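Local coordinates for thermospermine synthase (Medicago truncatula, PDB 6BQ6) that transfers an aminopropyl group from decarboxylated S-adenosylmethionine to spermidine, making the tetraamine thermospermine in polyamine biosynthesis, at the interface of chains A and B. Residues are numbered along the deposited sequence; one frame, centred on the assembly and turned at random. Chains: chain A/B, Thermospermine synthase.

Contact 1 and contact 2 lie on the same two-fold symmetric interface between chains A and B, the centres of their C-alpha atoms about 25 Å apart. They have no residue in common. Contact 1 joins the 39-45 strands of both subunits through tryptophan and leucine packing, within the tetramerisation region. Contact 2 sets the segment leading into helix 303-311 of chain A against helix 292-298 of chain B and includes a hydrogen bond. The centre of contact 1 is about 22 Å from B:Asp181, the predicted proton acceptor, and that of contact 2 about 24 Å from A:Asp181, which suggests roles in assembly rather than chemistry.

Contact 1: the interface of chains A and B. Residues chain A 35, 39, 41, 255; chain B 41-43, 66-67.
The carbonyl oxygen of B:Cys42 lies 3.4 Å from CA of A:Leu39, where the 39-45 strands of the two chains are joined by antiparallel bridges, A:Leu39 with B:Phe43 and A:Trp41 with B:Trp41. Above this joint, the indole of B:Trp41 is the centrepiece. With CG anti to the backbone nitrogen (chi1 -164°) and chi2 at 48°, A:Leu39 brings its CD1 branch over one face of the six-membered ring, 3.7 Å from the ring centroid in a CH-pi contact. That methyl sits towards the rim and also meets CD1 of B:Phe43 at 3.7 Å and CE2 of B:Phe67 at 3.9 Å, so it is wedged among three aromatic rings of chain B. B:Phe43 shares the same indole face, and B:Phe67, besides touching the leucine, lays CD2 over the centre of the B:Phe43 ring and so steadies it. From the opposite side of B:Trp41 comes A:Trp41, turned edge-to-face with the planes 84° apart and the six-membered centroids 5.1 Å apart. At the indole edge, in plane, CD1 of A:Ile35 approaches CZ3 of B:Trp41 at 3.6 Å. A:Ala255 CB meets this CZ3 too, while covering the centre of one A:Trp41 face and thereby bracing that ring. The tryptophan pair meets at the two-fold, and the surrounding contacts recur with the chains exchanged; together they join the N-terminal strands and likely support subunit association.

Contact 2: the interface of chains A and B. Residues chain A 300-302, 306; chain B 293-294, 297.
B:Ser297 donates a hydrogen bond from its hydroxyl OG to the backbone carbonyl O of A:Thr300 at 3.0 Å, approaching in the carbonyl plane with a C=O...donor angle of 147°. The hydroxyl stands opposite the serine's backbone nitrogen (chi1 178°), which turns it from helix 292-298 towards the chain A segment. Beside this bond, the methyl CG2 of A:Thr300 rests 3.5 Å from the carbonyl O of B:Lys293. One helical turn back from the serine, OG1 of B:Thr294 touches CA of A:Ser302 at 3.4 Å, while its methyl CG2 meets A:Ser302 CB. The guanidinium of A:Arg306 closes the patch, flanked on both sides: CD of B:Lys293 lies over the centre of one face, and A:Ser302 O over the opposite face, offset toward the rim. The extended lysine leaves its NZ 5.0 Å from NE of A:Arg306, a proximity of like charges that may be mildly unfavourable. Behind this first shell the arginine, bent at chi3 (-81°), grips the carbonyl O of A:Leu301 side-on, from NH2 at 2.8 Å and from NE at 3.0 Å. That oxygen lies near the guanidinium plane; NH2 is tilted only slightly from the carbonyl plane, whereas NE comes from above it. This double hold fixes the guanidinium's rotation and ties helix 303-311 to the preceding segment. The site thus docks a braced chain A segment on a chain B helix, likely reinforcing the dimeric contact within the tetramer.

Contact 1: the interface of chains A and B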
ATOM      1  N   ILE A  35      12.311   3.169   4.169  1.00 34.19           N
ATOM      2  CA  ILE A  35      13.496   2.959   4.982  1.00 36.74           C
ATOM      3  C   ILE A  35      14.761   3.200   4.130  1.00 40.14           C
ATOM      4  O   ILE A  35      15.797   3.658   4.659  1.00 39.93           O
ATOM      5  CB  ILE A  35      13.402   1.650   5.834  1.00 37.86           C
ATOM      6  CG1 ILE A  35      13.046   0.444   5.036  1.00 39.38           C
ATOM      7  CG2 ILE A  35      12.373   1.811   6.954  1.00 37.52           C
ATOM      8  CD1 ILE A  35      13.124  -0.804   5.861  1.00 40.36           C
ATOM      9  N   LEU A  39      12.645   0.968  -0.889  1.00 28.50           N
ATOM     10  CA  LEU A  39      12.177   0.003   0.046  1.00 28.73           C
ATOM     11  C   LEU A  39      11.255   0.602   1.070  1.00 27.72           C
ATOM     12  O   LEU A  39      11.623   1.504   1.752  1.00 28.76           O
ATOM     13  CB  LEU A  39      13.437  -0.479   0.738  1.00 32.02           C
ATOM     14  CG  LEU A  39      13.578  -1.725   1.575  1.00 35.23           C
ATOM     15  CD1 LEU A  39      12.991  -2.893   0.869  1.00 36.07           C
ATOM     16  CD2 LEU A  39      15.058  -1.944   1.748  1.00 36.21           C
ATOM     17  N   TRP A  41       8.489  -0.017   4.323  1.00 24.17           N
ATOM     18  CA  TRP A  41       8.121  -0.867   5.458  1.00 24.91           C
ATOM     19  C   TRP A  41       6.807  -0.305   5.998  1.00 24.51           C
ATOM     20  O   TRP A  41       6.750   0.872   6.339  1.00 24.95           O
ATOM     21  CB  TRP A  41       9.251  -0.704   6.481  1.00 26.57           C
ATOM     22  CG  TRP A  41       9.373  -1.636   7.665  1.00 27.13           C
ATOM     23  CD1 TRP A  41       9.662  -1.266   8.947  1.00 28.76           C
ATOM     24  CD2 TRP A  41       9.289  -3.068   7.677  1.00 26.84           C
ATOM     25  NE1 TRP A  41       9.742  -2.367   9.756  1.00 29.28           N
ATOM     26  CE2 TRP A  41       9.514  -3.487   9.004  1.00 28.05           C
ATOM     27  CE3 TRP A  41       9.031  -4.035   6.702  1.00 28.38           C
ATOM     28  CZ2 TRP A  41       9.488  -4.825   9.380  1.00 28.14           C
ATOM     29  CZ3 TRP A  41       9.003  -5.364   7.079  1.00 29.70           C
ATOM     30  CH2 TRP A  41       9.231  -5.747   8.406  1.00 29.49           C
ATOM     31  N   ALA A 255      13.708  -3.280  10.477  1.00 26.69           N
ATOM     32  CA  ALA A 255      13.847  -3.997   9.233  1.00 27.46           C
ATOM     33  C   ALA A 255      15.291  -4.235   8.820  1.00 26.09           C
ATOM     34  O   ALA A 255      15.603  -4.319   7.627  1.00 26.94           O
ATOM     35  CB  ALA A 255      13.076  -3.258   8.111  1.00 30.12           C
TER
ATOM     36  N   TRP B  41       6.032  -5.284   3.274  1.00 25.35           N
ATOM     37  CA  TRP B  41       7.416  -5.049   2.901  1.00 27.13           C
ATOM     38  C   TRP B  41       7.372  -4.830   1.405  1.00 27.65           C
ATOM     39  O   TRP B  41       6.898  -5.743   0.702  1.00 27.60           O
ATOM     40  CB  TRP B  41       8.144  -6.323   3.258  1.00 29.78           C
ATOM     41  CG  TRP B  41       9.556  -6.481   3.004  1.00 31.56           C
ATOM     42  CD1 TRP B  41      10.151  -7.588   2.432  1.00 34.44           C
ATOM     43  CD2 TRP B  41      10.613  -5.628   3.425  1.00 31.11           C
ATOM     44  NE1 TRP B  41      11.518  -7.463   2.491  1.00 33.58           N
ATOM     45  CE2 TRP B  41      11.826  -6.269   3.085  1.00 33.16           C
ATOM     46  CE3 TRP B  41      10.660  -4.402   4.081  1.00 32.49           C
ATOM     47  CZ2 TRP B  41      13.051  -5.701   3.337  1.00 33.28           C
ATOM     48  CZ3 TRP B  41      11.872  -3.828   4.325  1.00 35.41           C
ATOM     49  CH2 TRP B  41      13.073  -4.480   3.941  1.00 34.72           C
ATOM     50  N   CYS B  42       7.792  -3.644   0.927  1.00 25.78           N
ATOM     51  CA  CYS B  42       7.559  -3.256  -0.469  1.00 26.12           C
ATOM     52  C   CYS B  42       8.849  -2.881  -1.192  1.00 24.51           C
ATOM     53  O   CYS B  42       9.673  -2.164  -0.650  1.00 24.59           O
ATOM     54  CB  CYS B  42       6.586  -2.107  -0.562  1.00 26.71           C
ATOM     55  SG  CYS B  42       5.160  -2.334   0.563  1.00 32.05           S
ATOM     56  N   PHE B  43       9.027  -3.442  -2.382  1.00 24.62           N
ATOM     57  CA  PHE B  43      10.218  -3.207  -3.194  1.00 25.05           C
ATOM     58  C   PHE B  43       9.822  -2.440  -4.442  1.00 24.44           C
ATOM     59  O   PHE B  43       8.892  -2.837  -5.148  1.00 23.75           O
ATOM     60  CB  PHE B  43      10.837  -4.527  -3.698  1.00 26.53           C
ATOM     61  CG  PHE B  43      11.052  -5.554  -2.675  1.00 27.19           C
ATOM     62  CD1 PHE B  43      11.200  -5.252  -1.328  1.00 28.26           C
ATOM     63  CD2 PHE B  43      11.209  -6.880  -3.076  1.00 29.40           C
ATOM     64  CE1 PHE B  43      11.456  -6.253  -0.426  1.00 29.67           C
ATOM     65  CE2 PHE B  43      11.448  -7.867  -2.156  1.00 29.85           C
ATOM     66  CZ  PHE B  43      11.564  -7.568  -0.842  1.00 29.19           C
ATOM     67  N   PRO B  66      15.656  -2.818  -5.261  1.00 26.70           N
ATOM     68  CA  PRO B  66      16.577  -3.075  -4.163  1.00 26.34           C
ATOM     69  C   PRO B  66      17.301  -4.448  -4.202  1.00 26.78           C
ATOM     70  O   PRO B  66      18.490  -4.563  -3.825  1.00 28.74           O
ATOM     71  CB  PRO B  66      15.686  -2.931  -2.932  1.00 27.89           C
ATOM     72  CG  PRO B  66      14.313  -3.198  -3.410  1.00 28.69           C
ATOM     73  CD  PRO B  66      14.273  -2.648  -4.812  1.00 26.84           C
ATOM     74  N   PHE B  67      16.636  -5.473  -4.707  1.00 25.37           N
ATOM     75  CA  PHE B  67      17.135  -6.822  -4.569  1.00 25.22           C
ATOM     76  C   PHE B  67      17.364  -7.550  -5.893  1.00 24.74           C
ATOM     77  O   PHE B  67      17.627  -8.743  -5.876  1.00 24.70           O
ATOM     78  CB  PHE B  67      16.203  -7.612  -3.653  1.00 26.69           C
ATOM     79  CG  PHE B  67      16.085  -7.014  -2.280  1.00 27.30           C
ATOM     80  CD1 PHE B  67      17.204  -6.841  -1.505  1.00 28.12           C
ATOM     81  CD2 PHE B  67      14.851  -6.576  -1.777  1.00 29.77           C
ATOM     82  CE1 PHE B  67      17.133  -6.291  -0.235  1.00 30.78           C
ATOM     83  CE2 PHE B  67      14.785  -6.012  -0.507  1.00 29.76           C
ATOM     84  CZ  PHE B  67      15.922  -5.875   0.257  1.00 30.84           C
TER

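Contact 2: the interface of chains A and B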
ATOM      1  N   THR A 300      30.666 -11.383  16.594  1.00 21.22           N
ATOM      2  CA  THR A 300      31.249 -12.219  15.550  1.00 22.82           C
ATOM      3  C   THR A 300      30.449 -11.939  14.276  1.00 24.17           C
ATOM      4  O   THR A 300      29.403 -12.547  14.016  1.00 26.49           O
ATOM      5  CB  THR A 300      31.115 -13.717  15.854  1.00 23.34           C
ATOM      6  OG1 THR A 300      31.568 -14.033  17.187  1.00 23.85           O
ATOM      7  CG2 THR A 300      31.952 -14.534  14.847  1.00 24.54           C
ATOM      8  N   LEU A 301      30.981 -11.069  13.492  1.00 22.56           N
ATOM      9  CA  LEU A 301      30.311 -10.561  12.285  1.00 22.19           C
ATOM     10  C   LEU A 301      30.544 -11.595  11.179  1.00 21.45           C
ATOM     11  O   LEU A 301      31.409 -12.475  11.305  1.00 22.22           O
ATOM     12  CB  LEU A 301      30.871  -9.209  11.922  1.00 23.30           C
ATOM     13  CG  LEU A 301      30.759  -8.140  13.046  1.00 24.21           C
ATOM     14  CD1 LEU A 301      31.468  -6.899  12.563  1.00 25.01           C
ATOM     15  CD2 LEU A 301      29.320  -7.812  13.422  1.00 24.25           C
ATOM     16  N   SER A 302      29.764 -11.513  10.098  1.00 20.86           N
ATOM     17  CA  SER A 302      29.862 -12.470   9.027  1.00 20.87           C
ATOM     18  C   SER A 302      31.061 -12.183   8.161  1.00 21.81           C
ATOM     19  O   SER A 302      31.653 -11.113   8.242  1.00 21.65           O
ATOM     20  CB  SER A 302      28.611 -12.448   8.136  1.00 20.96           C
ATOM     21  OG  SER A 302      28.538 -11.298   7.331  1.00 21.57           O
ATOM     22  N   ARG A 306      32.912  -8.526   8.025  1.00 24.80           N
ATOM     23  CA  ARG A 306      34.294  -8.430   8.536  1.00 25.75           C
ATOM     24  C   ARG A 306      35.293  -7.975   7.509  1.00 27.87           C
ATOM     25  O   ARG A 306      36.134  -7.094   7.795  1.00 28.19           O
ATOM     26  CB  ARG A 306      34.790  -9.743   9.106  1.00 27.80           C
ATOM     27  CG  ARG A 306      34.798  -9.848  10.599  1.00 27.20           C
ATOM     28  CD  ARG A 306      35.444 -11.175  10.975  1.00 27.52           C
ATOM     29  NE  ARG A 306      34.405 -12.181  10.833  1.00 26.86           N
ATOM     30  CZ  ARG A 306      34.425 -13.267  10.070  1.00 25.74           C
ATOM     31  NH1 ARG A 306      35.476 -13.592   9.319  1.00 26.44           N
ATOM     32  NH2 ARG A 306      33.351 -14.034  10.037  1.00 24.49           N
TER
ATOM     33  N   LYS B 293      33.774 -18.852  11.236  1.00 22.14           N
ATOM     34  CA  LYS B 293      33.312 -17.950  12.289  1.00 23.56           C
ATOM     35  C   LYS B 293      31.845 -17.566  12.118  1.00 21.81           C
ATOM     36  O   LYS B 293      31.075 -17.475  13.089  1.00 21.50           O
ATOM     37  CB  LYS B 293      34.160 -16.675  12.360  1.00 25.84           C
ATOM     38  CG  LYS B 293      35.451 -16.774  13.161  1.00 29.84           C
ATOM     39  CD  LYS B 293      35.981 -15.336  13.267  1.00 32.48           C
ATOM     40  CE  LYS B 293      37.270 -15.222  14.036  1.00 36.99           C
ATOM     41  NZ  LYS B 293      37.522 -13.777  14.334  1.00 38.99           N
ATOM     42  N   THR B 294      31.450 -17.384  10.872  1.00 20.89           N
ATOM     43  CA  THR B 294      30.052 -17.077  10.562  1.00 20.44           C
ATOM     44  C   THR B 294      29.135 -18.189  11.017  1.00 20.21           C
ATOM     45  O   THR B 294      28.087 -17.931  11.646  1.00 19.54           O
ATOM     46  CB  THR B 294      29.834 -16.761   9.071  1.00 20.90           C
ATOM     47  OG1 THR B 294      30.719 -15.718   8.644  1.00 20.62           O
ATOM     48  CG2 THR B 294      28.413 -16.263   8.820  1.00 21.32           C
ATOM     49  N   SER B 297      28.880 -18.240  14.813  1.00 23.03           N
ATOM     50  CA  SER B 297      28.009 -17.106  15.212  1.00 23.89           C
ATOM     51  C   SER B 297      26.527 -17.447  14.949  1.00 22.97           C
ATOM     52  O   SER B 297      25.670 -17.310  15.838  1.00 22.23           O
ATOM     53  CB  SER B 297      28.378 -15.845  14.418  1.00 25.37           C
ATOM     54  OG  SER B 297      27.482 -14.759  14.792  1.00 27.03           O
TER